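Local coordinates for 1-pyrroline-5-carboxylate dehydrogenase (PDB 1UZB), which probably oxidises the semialdehyde form of 1-pyrroline-5-carboxylate to glutamate with NAD+ as hydride acceptor, the second step of proline breakdown, at residues 126-131 with 355-360; 295-300 with 328-333; 302-307 with 339-344; 384-389 with 401-406; 407-412 with 424-429. One frame throughout, in Å; residues are numbered along the deposited sequence. Where two conformers were deposited one is given.

Interaction 1: residues 126-131 with 355-360; sequences KNWVEA and EENPDL
Trp128, in the first turn of helix 128-149, lies against Asn357 and reaches past it to the backbone of Glu355. Followed outward, its CB sits 3.3 Å from Asn357 OD1, CG meets the amide carbon and CD1 the CB of Asn357. That CB covers one face of the five-membered ring, a CH-pi contact 3.5 Å from its centroid, with ring and amide planes 18° apart, stacked. At the ring edge NE1 donates to Glu355 O at 3.1 Å, from above the carbonyl plane, and CZ2 also lies near that oxygen. The stack depends on Asn357 CG being anti to its backbone N (chi1 -167°), which also lets OD1 accept from Trp128 N at 3.0 Å, the donor 43° out of the carbonyl plane. A leucine in place of Trp128 would probably leave Glu355 O without this donor and uncover one side of the Asn357 amide. Phe14 meets the indole edge-to-face, and Met23 and Leu27 of helix 17-32 pack on it. Asn127 works at both ends of its amide: ND2 gives a hydrogen bond to Pro358 O at 3.0 Å, and OD1 accepts from Glu130 N at 3.0 Å. An asparagine suits this place: one amide can accept from the helix and donate to the loop. The arrangement is a helix N-cap, Asn127, with the loop after helix 332-346 docked on the helix start.

Interaction 2: residues 295-300 with 328-333; sequences IIVDET and LILTQG
Strands 293-297 and 325-331 flank helix 303-315 in a beta-alpha-beta unit, and Ile295, Ile296 and Val297 pair in parallel with Leu328, Ile329 and Leu330. The ladder alternates in the usual parallel way: Ile329 N gives to Ile295 O at 2.9 Å, Val297 N to Ile329 O at 3.0 Å, and Thr331 N to Val297 O at 3.3 Å. Beta-branched and leucine side chains fill both faces. On the face of Ile295, Val297, Leu328 and Leu330, Val297 CB lies 3.6 Å from Leu330 CD2, the two side chains running alongside, while Leu328 CD1 meets Val297 CG2 at 4.0 Å, crossing at a slant. On the other face Ile296 CG1 rests against Ile329 CB. Past the strand ends, a water donates to Glu299 OE1 at 2.6 Å and accepts from Gly333 N at 2.7 Å, with Thr331 OG1 a further partner at 3.3 Å, tying the acid to the start of helix 332-346. Asp298, its CG lying between the backbone N and carbonyl carbon (chi1 67°), folds back so that OD1 receives both Thr300 N and Thr300 OG1; the first bond makes an Asx turn. Its OD2 is taken by Ser451 and His456. Helices 303-315 and 332-346 cover the face bearing Val297, helix 431-439 packs on Ile296 and Ile329, and strands 446-450 and 422-428 continue the sheet on either side.

Interaction 3: residues 302-307 with 339-344; sequences DFDLAA and LERVLK
Arg341 of helix 332-346 reaches across to Phe303, Asp304 and Ala307 of helix 303-315, where the two helices pack at 46° on one side of the domain's central sheet. The charged part is a salt bridge: Arg341 NE donates to Asp304 OD1 at 2.8 Å, the oxygen lying in the guanidinium plane but met from above its own carboxylate plane. The arginine chain, extended from CG to NE, lays CD 3.7 Å from Phe303 CB. NH2 donates to Pro337 O, while Glu340 OE2, well out of the guanidinium plane, adds charge attraction only to the network. The apolar part sits deeper: Ala307 CB meets Arg341 CB at 3.6 Å and Val342 CG2 at 4.0 Å, and the small alanine lets the backbones come close. Helix 303-315 is N-capped by Asp302, whose OD2 accepts from Leu305 N at 3.1 Å. Between the two charged groups one water completes the bridge, donating to Asp304 OD2 at 2.7 Å and accepting from Arg341 NH1 at 2.8 Å.

Interaction 4: residues 384-389 with 401-406; sequences QLVLGG and PTVFTE
Leu385 CD1 lies over one face of the Phe404 ring, 4.0 Å from its centroid, a CH-pi contact offset toward the rim. On the opposite face of the hairpin's two strands, Leu387 CB meets Val403 CB, and Thr405 CG2 sits 3.3 Å from Gln384 NE2. The backbones hold these pairs in an antiparallel ladder. Gln384 and Thr405 exchange two bonds; then Val403 O accepts from Val386 N at 2.9 Å and, weakly, from Leu387 N. Val386 and Leu387 thus both face Val403, a classic beta bulge. Just beyond, Thr402 OG1 accepts from Gly389 N at 2.9 Å, placed by its CG2 standing anti to the backbone N while OG1 is beside it (chi1 -57°); the same hydroxyl pairs with Ala400 O. A valine replacing Thr402 would probably leave Gly389 N without its acceptor and free the loop end at Gly389 to shift. Glycine suits Gly388, where a CB would run into Pro401 O, and Gly389, where one would strike Leu385 CD2. Strand 384-387 is outermost in the chain's seven-stranded sheet, with strand 422-428 beside strand 402-405, while Leu339, Leu343 and Ala346 of helix 332-346 pack on the Leu387 and Thr405 face.

Interaction 5: residues 407-412 with 424-429; sequences VPPKAR and SVIRVK
Val407 lays its CG2 over the backbone of strand 422-428, 3.6 Å from Val425 O and 4.0 Å from Ser424 CB. Its CB is equally near that carbonyl, because the backbone N of Val407 donates to Val425 O at 3.1 Å in a nearly straight bond (169° at the hydrogen). CG2 stands anti to the carbonyl carbon of Val407 (chi1 -178°, which puts CG1 anti to N) and thus follows the N-H toward the strand. A beta-branched valine suits the site, since one methyl covers the strand while the residue is held by its own amide; Ile413 and Ala414 close over the side chain. Ile426 CG1 packs against Val407 O at 3.6 Å, and this oxygen accepts from a water at 2.8 Å, which in turn accepts from Arg427 N at 3.0 Å. The chain thus follows strand 422-428 a little beyond strand 402-405 in the sheet, one residue out of step, and a water replaces the next amide bond. It then leaves the sheet through a type I turn from Pro408 to Ala411, for which Pro409, with its fixed phi, is well suited at the second position. Pro409 CG lies 3.9 Å from Ile426 CG2, the two side chains meeting at a slant. Ser424 OG pairs with Ile413 O, and Ile426 also packs on Val437 of helix 431-439.

How the interactions relate
From the N terminus, interaction 1 closes the longest loop, joining the start of helix 128-149 to the loop after helix 332-346, and interactions 2 and 3 are nested inside it. These two cross, because 302-307 falls between the segments of interaction 2 and 339-344 lies beyond them: one pairs the strands of a beta-alpha-beta unit, the other packs helix 303-315 on helix 332-346 on the sheet face that carries Val297 and Leu330. Interactions 4 and 5 follow in series, each closing a short loop. Leu360 touches Pro401 of interaction 4, and Leu343 of interaction 3 packs on Leu387. Strand 422-428 joins the strands of interactions 2 and 4, Val425 bonding to Phe404 and Ile426 to Leu328.

Interaction 1: residues 126-131 with 355-360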
# COMPACT_ATOMS: atom_id res chain seq x y z
N LYS A 126 -6.22 -23.93 39.25
CA LYS A 126 -7.08 -23.60 38.12
C LYS A 126 -7.78 -24.88 37.68
O LYS A 126 -7.18 -25.95 37.73
CB LYS A 126 -6.27 -23.06 36.94
CG LYS A 126 -5.61 -21.74 37.21
CD LYS A 126 -5.27 -21.01 35.92
CE LYS A 126 -4.88 -19.58 36.23
NZ LYS A 126 -4.73 -18.74 35.01
N ASN A 127 -9.04 -24.77 37.27
CA ASN A 127 -9.70 -25.96 36.77
C ASN A 127 -9.12 -26.19 35.37
O ASN A 127 -8.26 -25.43 34.92
CB ASN A 127 -11.25 -25.83 36.76
CG ASN A 127 -11.77 -24.77 35.81
OD1 ASN A 127 -11.07 -24.31 34.91
ND2 ASN A 127 -13.03 -24.40 35.98
N TRP A 128 -9.55 -27.24 34.69
CA TRP A 128 -8.99 -27.59 33.39
C TRP A 128 -9.02 -26.53 32.29
O TRP A 128 -8.01 -26.28 31.64
CB TRP A 128 -9.64 -28.87 32.87
CG TRP A 128 -9.39 -30.10 33.71
CD1 TRP A 128 -9.01 -30.14 35.03
CD2 TRP A 128 -9.57 -31.45 33.30
NE1 TRP A 128 -8.95 -31.45 35.46
CE2 TRP A 128 -9.29 -32.27 34.42
CE3 TRP A 128 -9.96 -32.05 32.09
CZ2 TRP A 128 -9.38 -33.67 34.36
CZ3 TRP A 128 -10.04 -33.44 32.04
CH2 TRP A 128 -9.76 -34.23 33.17
N VAL A 129 -10.18 -25.91 32.07
CA VAL A 129 -10.26 -24.90 31.01
C VAL A 129 -9.53 -23.60 31.36
O VAL A 129 -8.97 -22.96 30.48
CB VAL A 129 -11.73 -24.62 30.62
CG1 VAL A 129 -12.40 -25.90 30.15
CG2 VAL A 129 -12.48 -24.01 31.80
N GLU A 130 -9.54 -23.21 32.63
CA GLU A 130 -8.82 -22.01 33.02
C GLU A 130 -7.33 -22.26 32.77
O GLU A 130 -6.60 -21.37 32.31
CB GLU A 130 -9.06 -21.69 34.50
CG GLU A 130 -10.44 -21.13 34.83
CD GLU A 130 -10.72 -19.77 34.20
OE1 GLU A 130 -9.77 -18.99 34.00
OE2 GLU A 130 -11.91 -19.47 33.92
N ALA A 131 -6.87 -23.47 33.07
CA ALA A 131 -5.47 -23.83 32.85
C ALA A 131 -5.14 -23.81 31.35
O ALA A 131 -4.11 -23.28 30.95
CB ALA A 131 -5.18 -25.20 33.44
N GLU A 355 -8.12 -30.58 40.42
CA GLU A 355 -7.93 -31.75 39.56
C GLU A 355 -9.25 -32.38 39.14
O GLU A 355 -9.32 -33.04 38.10
CB GLU A 355 -7.05 -32.79 40.26
CG GLU A 355 -7.60 -33.32 41.57
CD GLU A 355 -6.81 -34.50 42.12
OE1 GLU A 355 -7.20 -35.03 43.18
OE2 GLU A 355 -5.80 -34.88 41.49
N GLU A 356 -10.30 -32.18 39.93
CA GLU A 356 -11.63 -32.72 39.62
C GLU A 356 -12.37 -31.88 38.57
O GLU A 356 -13.50 -32.20 38.19
CB GLU A 356 -12.49 -32.78 40.89
CG GLU A 356 -11.97 -33.69 42.00
CD GLU A 356 -11.93 -35.16 41.60
OE1 GLU A 356 -12.74 -35.56 40.74
OE2 GLU A 356 -11.11 -35.91 42.17
N ASN A 357 -11.73 -30.81 38.12
CA ASN A 357 -12.31 -29.89 37.13
C ASN A 357 -13.65 -29.31 37.57
O ASN A 357 -14.65 -29.37 36.85
CB ASN A 357 -12.46 -30.57 35.77
CG ASN A 357 -12.74 -29.57 34.67
OD1 ASN A 357 -12.33 -28.41 34.75
ND2 ASN A 357 -13.44 -30.00 33.63
N PRO A 358 -13.69 -28.72 38.77
CA PRO A 358 -14.92 -28.12 39.30
C PRO A 358 -15.10 -26.75 38.67
O PRO A 358 -14.22 -26.26 37.97
CB PRO A 358 -14.63 -28.03 40.78
CG PRO A 358 -13.18 -27.64 40.78
CD PRO A 358 -12.59 -28.58 39.75
N ASP A 359 -16.24 -26.11 38.93
CA ASP A 359 -16.45 -24.77 38.39
C ASP A 359 -15.47 -23.84 39.09
O ASP A 359 -14.94 -22.91 38.48
CB ASP A 359 -17.89 -24.31 38.63
CG ASP A 359 -18.89 -25.11 37.83
OD1 ASP A 359 -18.65 -25.32 36.62
OD2 ASP A 359 -19.92 -25.52 38.40
N LEU A 360 -15.24 -24.08 40.38
CA LEU A 360 -14.30 -23.29 41.16
C LEU A 360 -13.36 -24.17 41.95
O LEU A 360 -13.79 -25.13 42.60
CB LEU A 360 -15.01 -22.38 42.17
CG LEU A 360 -15.57 -21.04 41.71
CD1 LEU A 360 -16.91 -21.26 41.03
CD2 LEU A 360 -15.75 -20.13 42.92

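Interaction 2: residues 295-300 with 328-333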
# COMPACT_ATOMS: atom_id res chain seq x y z
N ILE A 295 -19.88 -4.79 35.49
CA ILE A 295 -20.68 -5.14 34.34
C ILE A 295 -22.01 -4.44 34.62
O ILE A 295 -22.59 -4.58 35.70
CB ILE A 295 -20.97 -6.65 34.21
CG1 ILE A 295 -19.69 -7.38 33.77
CG2 ILE A 295 -22.10 -6.87 33.20
CD1 ILE A 295 -19.84 -8.88 33.70
N ILE A 296 -22.45 -3.64 33.65
CA ILE A 296 -23.71 -2.92 33.74
C ILE A 296 -24.74 -3.69 32.93
O ILE A 296 -24.43 -4.16 31.84
CB ILE A 296 -23.62 -1.52 33.10
CG1 ILE A 296 -22.66 -0.62 33.88
CG2 ILE A 296 -25.02 -0.89 33.02
CD1 ILE A 296 -22.37 0.70 33.19
N VAL A 297 -25.94 -3.83 33.47
CA VAL A 297 -27.01 -4.49 32.72
C VAL A 297 -28.23 -3.59 32.80
O VAL A 297 -28.62 -3.17 33.89
CB VAL A 297 -27.40 -5.87 33.30
CG1 VAL A 297 -28.43 -6.53 32.39
CG2 VAL A 297 -26.17 -6.75 33.44
N ASP A 298 -28.82 -3.25 31.65
CA ASP A 298 -30.02 -2.42 31.68
C ASP A 298 -31.25 -3.26 31.34
O ASP A 298 -31.13 -4.46 31.07
CB ASP A 298 -29.92 -1.17 30.78
CG ASP A 298 -29.85 -1.49 29.30
OD1 ASP A 298 -30.47 -2.47 28.85
OD2 ASP A 298 -29.19 -0.71 28.58
N GLU A 299 -32.43 -2.65 31.38
CA GLU A 299 -33.67 -3.38 31.13
C GLU A 299 -33.90 -3.93 29.73
O GLU A 299 -34.81 -4.74 29.54
CB GLU A 299 -34.87 -2.52 31.53
CG GLU A 299 -35.06 -1.27 30.69
CD GLU A 299 -36.26 -0.45 31.12
OE1 GLU A 299 -36.30 -0.03 32.30
OE2 GLU A 299 -37.16 -0.22 30.29
N THR A 300 -33.08 -3.53 28.77
CA THR A 300 -33.25 -4.01 27.39
C THR A 300 -32.40 -5.24 27.08
O THR A 300 -32.50 -5.82 26.00
CB THR A 300 -32.86 -2.94 26.36
OG1 THR A 300 -31.43 -2.80 26.34
CG2 THR A 300 -33.49 -1.61 26.72
N LEU A 328 -21.60 -5.61 39.92
CA LEU A 328 -22.71 -5.83 38.99
C LEU A 328 -23.63 -4.64 39.20
O LEU A 328 -24.24 -4.51 40.26
CB LEU A 328 -23.44 -7.14 39.30
CG LEU A 328 -24.66 -7.40 38.41
CD1 LEU A 328 -24.26 -7.45 36.94
CD2 LEU A 328 -25.31 -8.71 38.83
N ILE A 329 -23.69 -3.75 38.21
CA ILE A 329 -24.51 -2.55 38.29
C ILE A 329 -25.78 -2.76 37.49
O ILE A 329 -25.74 -2.88 36.27
CB ILE A 329 -23.73 -1.33 37.74
CG1 ILE A 329 -22.42 -1.16 38.53
CG2 ILE A 329 -24.56 -0.07 37.85
CD1 ILE A 329 -21.46 -0.17 37.91
N LEU A 330 -26.91 -2.81 38.19
CA LEU A 330 -28.19 -3.05 37.54
C LEU A 330 -29.13 -1.86 37.61
O LEU A 330 -29.35 -1.30 38.68
CB LEU A 330 -28.87 -4.25 38.20
CG LEU A 330 -28.04 -5.53 38.29
CD1 LEU A 330 -28.76 -6.60 39.10
CD2 LEU A 330 -27.75 -6.03 36.88
N THR A 331 -29.69 -1.48 36.46
CA THR A 331 -30.64 -0.37 36.44
C THR A 331 -31.90 -0.92 37.10
O THR A 331 -32.08 -2.13 37.21
CB THR A 331 -30.95 0.08 34.99
OG1 THR A 331 -31.55 -0.99 34.26
CG2 THR A 331 -29.67 0.51 34.29
N GLN A 332 -32.77 -0.03 37.56
CA GLN A 332 -33.98 -0.46 38.26
C GLN A 332 -34.77 -1.57 37.57
O GLN A 332 -35.15 -2.55 38.21
CB GLN A 332 -34.89 0.74 38.53
CG GLN A 332 -36.07 0.44 39.44
CD GLN A 332 -35.65 -0.14 40.78
OE1 GLN A 332 -34.74 0.36 41.43
NE2 GLN A 332 -36.32 -1.21 41.20
N GLY A 333 -35.00 -1.42 36.27
CA GLY A 333 -35.75 -2.43 35.55
C GLY A 333 -35.07 -3.78 35.38
O GLY A 333 -35.73 -4.80 35.16
O HOH W 1 -34.54 0.32 34.23

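Interaction 3: residues 302-307 with 339-344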
# COMPACT_ATOMS: atom_id res chain seq x y z
N ASP A 302 -30.56 -9.11 27.28
CA ASP A 302 -30.98 -10.51 27.27
C ASP A 302 -30.52 -10.92 28.67
O ASP A 302 -29.33 -11.14 28.91
CB ASP A 302 -30.22 -11.28 26.19
CG ASP A 302 -30.50 -12.77 26.22
OD1 ASP A 302 -30.31 -13.42 25.16
OD2 ASP A 302 -30.90 -13.30 27.28
N PHE A 303 -31.46 -10.98 29.60
CA PHE A 303 -31.15 -11.30 31.00
C PHE A 303 -30.48 -12.65 31.22
O PHE A 303 -29.65 -12.78 32.13
CB PHE A 303 -32.43 -11.21 31.84
CG PHE A 303 -33.06 -9.84 31.85
CD1 PHE A 303 -34.43 -9.70 32.04
CD2 PHE A 303 -32.29 -8.69 31.68
CE1 PHE A 303 -35.03 -8.45 32.06
CE2 PHE A 303 -32.88 -7.42 31.71
CZ PHE A 303 -34.26 -7.30 31.90
N ASP A 304 -30.82 -13.65 30.43
CA ASP A 304 -30.20 -14.96 30.60
C ASP A 304 -28.75 -14.91 30.12
O ASP A 304 -27.85 -15.45 30.77
CB ASP A 304 -30.97 -16.03 29.84
CG ASP A 304 -32.35 -16.26 30.41
OD1 ASP A 304 -32.46 -16.36 31.66
OD2 ASP A 304 -33.32 -16.35 29.63
N LEU A 305 -28.53 -14.25 28.99
CA LEU A 305 -27.19 -14.12 28.45
C LEU A 305 -26.34 -13.33 29.44
O LEU A 305 -25.19 -13.69 29.71
CB LEU A 305 -27.23 -13.37 27.12
CG LEU A 305 -25.90 -13.29 26.36
CD1 LEU A 305 -25.59 -14.64 25.72
CD2 LEU A 305 -25.97 -12.20 25.30
N ALA A 306 -26.91 -12.27 30.00
CA ALA A 306 -26.20 -11.44 30.96
C ALA A 306 -25.82 -12.21 32.22
O ALA A 306 -24.68 -12.15 32.67
CB ALA A 306 -27.05 -10.23 31.33
N ALA A 307 -26.77 -12.95 32.78
CA ALA A 307 -26.50 -13.71 34.00
C ALA A 307 -25.35 -14.70 33.80
O ALA A 307 -24.49 -14.86 34.67
CB ALA A 307 -27.76 -14.45 34.45
N LEU A 339 -30.67 -10.25 38.95
CA LEU A 339 -30.16 -10.78 40.21
C LEU A 339 -30.71 -12.17 40.49
O LEU A 339 -29.98 -13.05 40.94
CB LEU A 339 -30.50 -9.83 41.36
CG LEU A 339 -29.95 -10.26 42.73
CD1 LEU A 339 -28.45 -10.50 42.65
CD2 LEU A 339 -30.26 -9.17 43.76
N GLU A 340 -31.99 -12.38 40.21
CA GLU A 340 -32.58 -13.69 40.45
C GLU A 340 -31.88 -14.74 39.59
O GLU A 340 -31.60 -15.85 40.06
CB GLU A 340 -34.09 -13.67 40.17
CG GLU A 340 -34.47 -13.42 38.72
CD GLU A 340 -34.95 -14.68 38.02
OE1 GLU A 340 -34.19 -15.68 38.00
OE2 GLU A 340 -36.08 -14.67 37.50
N ARG A 341 -31.59 -14.40 38.34
CA ARG A 341 -30.92 -15.33 37.44
C ARG A 341 -29.47 -15.59 37.84
O ARG A 341 -28.98 -16.71 37.76
CB ARG A 341 -30.98 -14.80 36.00
CG ARG A 341 -32.36 -14.90 35.37
CD ARG A 341 -32.41 -14.20 34.02
NE ARG A 341 -33.66 -14.45 33.30
CZ ARG A 341 -34.84 -13.95 33.64
NH1 ARG A 341 -35.91 -14.24 32.92
NH2 ARG A 341 -34.96 -13.16 34.70
N VAL A 342 -28.78 -14.54 38.29
CA VAL A 342 -27.39 -14.69 38.72
C VAL A 342 -27.32 -15.60 39.95
O VAL A 342 -26.46 -16.48 40.03
CB VAL A 342 -26.76 -13.31 39.05
CG1 VAL A 342 -25.43 -13.50 39.78
CG2 VAL A 342 -26.54 -12.53 37.76
N LEU A 343 -28.22 -15.40 40.91
CA LEU A 343 -28.23 -16.21 42.12
C LEU A 343 -28.51 -17.68 41.80
O LEU A 343 -27.86 -18.57 42.34
CB LEU A 343 -29.28 -15.68 43.10
CG LEU A 343 -28.96 -14.32 43.72
CD1 LEU A 343 -30.11 -13.87 44.61
CD2 LEU A 343 -27.67 -14.40 44.52
N LYS A 344 -29.49 -17.92 40.93
CA LYS A 344 -29.84 -19.29 40.56
C LYS A 344 -28.66 -20.01 39.91
O LYS A 344 -28.41 -21.18 40.17
CB LYS A 344 -31.03 -19.30 39.60
CG LYS A 344 -32.31 -18.69 40.15
CD LYS A 344 -32.76 -19.33 41.46
CE LYS A 344 -32.16 -18.61 42.66
NZ LYS A 344 -32.55 -17.17 42.69
O HOH W 2 -35.67 -16.08 30.85

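Interaction 4: residues 384-389 with 401-406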
# COMPACT_ATOMS: atom_id res chain seq x y z
N GLN A 384 -25.94 -6.34 51.76
CA GLN A 384 -26.74 -7.48 52.20
C GLN A 384 -26.23 -8.78 51.59
O GLN A 384 -26.27 -8.96 50.37
CB GLN A 384 -28.21 -7.28 51.81
CG GLN A 384 -29.12 -8.41 52.28
CD GLN A 384 -30.47 -8.42 51.59
OE1 GLN A 384 -31.35 -9.20 51.95
NE2 GLN A 384 -30.62 -7.57 50.58
N LEU A 385 -25.76 -9.69 52.43
CA LEU A 385 -25.27 -10.98 51.96
C LEU A 385 -26.46 -11.81 51.51
O LEU A 385 -27.38 -12.05 52.29
CB LEU A 385 -24.52 -11.71 53.08
CG LEU A 385 -23.93 -13.07 52.73
CD1 LEU A 385 -22.84 -12.90 51.68
CD2 LEU A 385 -23.37 -13.72 53.99
N VAL A 386 -26.45 -12.25 50.25
CA VAL A 386 -27.55 -13.05 49.73
C VAL A 386 -27.13 -14.42 49.19
O VAL A 386 -27.97 -15.21 48.77
CB VAL A 386 -28.34 -12.30 48.64
CG1 VAL A 386 -29.09 -11.12 49.25
CG2 VAL A 386 -27.40 -11.83 47.54
N LEU A 387 -25.83 -14.69 49.20
CA LEU A 387 -25.31 -15.98 48.74
C LEU A 387 -23.89 -16.22 49.22
O LEU A 387 -23.05 -15.31 49.19
CB LEU A 387 -25.35 -16.08 47.21
CG LEU A 387 -24.93 -17.46 46.68
CD1 LEU A 387 -25.97 -18.50 47.08
CD2 LEU A 387 -24.79 -17.42 45.17
N GLY A 388 -23.62 -17.44 49.67
CA GLY A 388 -22.29 -17.81 50.13
C GLY A 388 -21.80 -17.03 51.34
O GLY A 388 -22.50 -16.91 52.34
N GLY A 389 -20.57 -16.53 51.25
CA GLY A 389 -20.01 -15.76 52.34
C GLY A 389 -19.28 -16.58 53.39
O GLY A 389 -19.13 -16.14 54.53
N PRO A 401 -18.99 -19.25 46.26
CA PRO A 401 -19.33 -18.08 45.44
C PRO A 401 -20.17 -17.18 46.34
O PRO A 401 -21.16 -17.63 46.93
CB PRO A 401 -20.13 -18.69 44.29
CG PRO A 401 -19.45 -20.00 44.10
CD PRO A 401 -19.27 -20.50 45.52
N THR A 402 -19.77 -15.92 46.44
CA THR A 402 -20.44 -14.98 47.31
C THR A 402 -21.06 -13.79 46.60
O THR A 402 -20.49 -13.26 45.64
CB THR A 402 -19.44 -14.49 48.37
OG1 THR A 402 -18.93 -15.61 49.08
CG2 THR A 402 -20.11 -13.53 49.34
N VAL A 403 -22.23 -13.37 47.07
CA VAL A 403 -22.93 -12.23 46.50
C VAL A 403 -23.50 -11.31 47.57
O VAL A 403 -24.16 -11.76 48.51
CB VAL A 403 -24.11 -12.67 45.60
CG1 VAL A 403 -24.80 -11.44 45.01
CG2 VAL A 403 -23.62 -13.58 44.49
N PHE A 404 -23.21 -10.02 47.43
CA PHE A 404 -23.75 -9.00 48.32
C PHE A 404 -24.60 -8.12 47.43
O PHE A 404 -24.22 -7.85 46.28
CB PHE A 404 -22.65 -8.12 48.93
CG PHE A 404 -21.84 -8.79 50.01
CD1 PHE A 404 -20.63 -9.40 49.71
CD2 PHE A 404 -22.28 -8.79 51.33
CE1 PHE A 404 -19.85 -9.99 50.71
CE2 PHE A 404 -21.52 -9.38 52.34
CZ PHE A 404 -20.30 -9.98 52.03
N THR A 405 -25.75 -7.68 47.91
CA THR A 405 -26.58 -6.80 47.10
C THR A 405 -26.92 -5.51 47.86
O THR A 405 -26.60 -5.38 49.05
CB THR A 405 -27.86 -7.51 46.61
OG1 THR A 405 -28.47 -6.71 45.59
CG2 THR A 405 -28.84 -7.73 47.75
N GLU A 406 -27.55 -4.57 47.16
CA GLU A 406 -27.89 -3.26 47.72
C GLU A 406 -26.62 -2.65 48.31
O GLU A 406 -26.65 -1.98 49.35
CB GLU A 406 -28.97 -3.39 48.81
CG GLU A 406 -30.34 -3.89 48.32
CD GLU A 406 -31.09 -2.90 47.42
OE1 GLU A 406 -30.72 -1.71 47.38
OE2 GLU A 406 -32.06 -3.33 46.77

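Interaction 5: residues 407-412 with 424-429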
# COMPACT_ATOMS: atom_id res chain seq x y z
N VAL A 407 -25.50 -2.86 47.63
CA VAL A 407 -24.22 -2.34 48.08
C VAL A 407 -24.03 -0.87 47.72
O VAL A 407 -24.23 -0.47 46.57
CB VAL A 407 -23.05 -3.14 47.46
CG1 VAL A 407 -21.73 -2.61 47.99
CG2 VAL A 407 -23.20 -4.62 47.78
N PRO A 408 -23.66 -0.04 48.71
CA PRO A 408 -23.44 1.39 48.42
C PRO A 408 -22.24 1.52 47.50
O PRO A 408 -21.22 0.85 47.69
CB PRO A 408 -23.17 1.98 49.80
CG PRO A 408 -23.96 1.09 50.71
CD PRO A 408 -23.66 -0.29 50.16
N PRO A 409 -22.33 2.39 46.48
CA PRO A 409 -21.22 2.57 45.54
C PRO A 409 -19.86 2.87 46.17
O PRO A 409 -18.83 2.47 45.64
CB PRO A 409 -21.70 3.72 44.65
CG PRO A 409 -23.18 3.52 44.63
CD PRO A 409 -23.49 3.21 46.08
N LYS A 410 -19.86 3.56 47.31
CA LYS A 410 -18.60 3.90 47.97
C LYS A 410 -18.19 2.97 49.11
O LYS A 410 -17.24 3.25 49.84
CB LYS A 410 -18.66 5.35 48.46
CG LYS A 410 -18.79 6.36 47.32
CD LYS A 410 -18.76 7.79 47.83
CE LYS A 410 -18.94 8.78 46.69
NZ LYS A 410 -17.86 8.67 45.66
N ALA A 411 -18.90 1.86 49.26
CA ALA A 411 -18.56 0.88 50.30
C ALA A 411 -17.20 0.28 49.97
O ALA A 411 -16.81 0.23 48.80
CB ALA A 411 -19.61 -0.21 50.34
N ARG A 412 -16.48 -0.17 50.98
CA ARG A 412 -15.17 -0.76 50.73
C ARG A 412 -15.24 -1.93 49.75
O ARG A 412 -14.38 -2.07 48.88
CB ARG A 412 -14.52 -1.21 52.04
CG ARG A 412 -14.24 -0.07 53.01
CD ARG A 412 -13.44 -0.56 54.20
NE ARG A 412 -12.13 -1.08 53.78
CZ ARG A 412 -11.32 -1.77 54.57
NH1 ARG A 412 -10.15 -2.20 54.11
NH2 ARG A 412 -11.66 -2.02 55.83
N SER A 424 -20.31 -7.81 44.20
CA SER A 424 -21.09 -6.75 44.84
C SER A 424 -22.10 -6.19 43.84
O SER A 424 -21.72 -5.69 42.78
CB SER A 424 -20.16 -5.62 45.30
OG SER A 424 -19.30 -6.06 46.34
N VAL A 425 -23.38 -6.28 44.18
CA VAL A 425 -24.44 -5.81 43.30
C VAL A 425 -24.94 -4.45 43.75
O VAL A 425 -25.32 -4.25 44.91
CB VAL A 425 -25.61 -6.81 43.27
CG1 VAL A 425 -26.65 -6.38 42.25
CG2 VAL A 425 -25.09 -8.20 42.94
N ILE A 426 -24.93 -3.51 42.81
CA ILE A 426 -25.33 -2.13 43.04
C ILE A 426 -26.56 -1.80 42.20
O ILE A 426 -26.57 -2.04 40.99
CB ILE A 426 -24.17 -1.18 42.67
CG1 ILE A 426 -22.90 -1.60 43.42
CG2 ILE A 426 -24.54 0.26 42.99
CD1 ILE A 426 -21.62 -0.96 42.91
N ARG A 427 -27.59 -1.28 42.84
CA ARG A 427 -28.83 -0.92 42.16
C ARG A 427 -28.86 0.57 41.86
O ARG A 427 -28.70 1.39 42.76
CB ARG A 427 -30.02 -1.32 43.03
CG ARG A 427 -31.39 -0.99 42.44
CD ARG A 427 -32.49 -1.71 43.21
NE ARG A 427 -32.59 -1.27 44.60
CZ ARG A 427 -33.22 -0.18 45.00
NH1 ARG A 427 -33.25 0.14 46.28
NH2 ARG A 427 -33.85 0.59 44.11
N VAL A 428 -29.06 0.92 40.59
CA VAL A 428 -29.10 2.32 40.17
C VAL A 428 -30.40 2.60 39.42
O VAL A 428 -31.07 1.68 38.97
CB VAL A 428 -27.89 2.68 39.28
CG1 VAL A 428 -26.60 2.40 40.04
CG2 VAL A 428 -27.91 1.87 37.99
N LYS A 429 -30.75 3.88 39.29
CA LYS A 429 -31.99 4.27 38.63
C LYS A 429 -32.02 4.10 37.12
O LYS A 429 -32.99 3.57 36.57
CB LYS A 429 -32.36 5.71 38.98
CG LYS A 429 -33.65 6.18 38.32
CD LYS A 429 -34.02 7.61 38.71
CE LYS A 429 -33.06 8.64 38.13
NZ LYS A 429 -31.70 8.56 38.74
O HOH W 3 -26.90 -0.43 45.63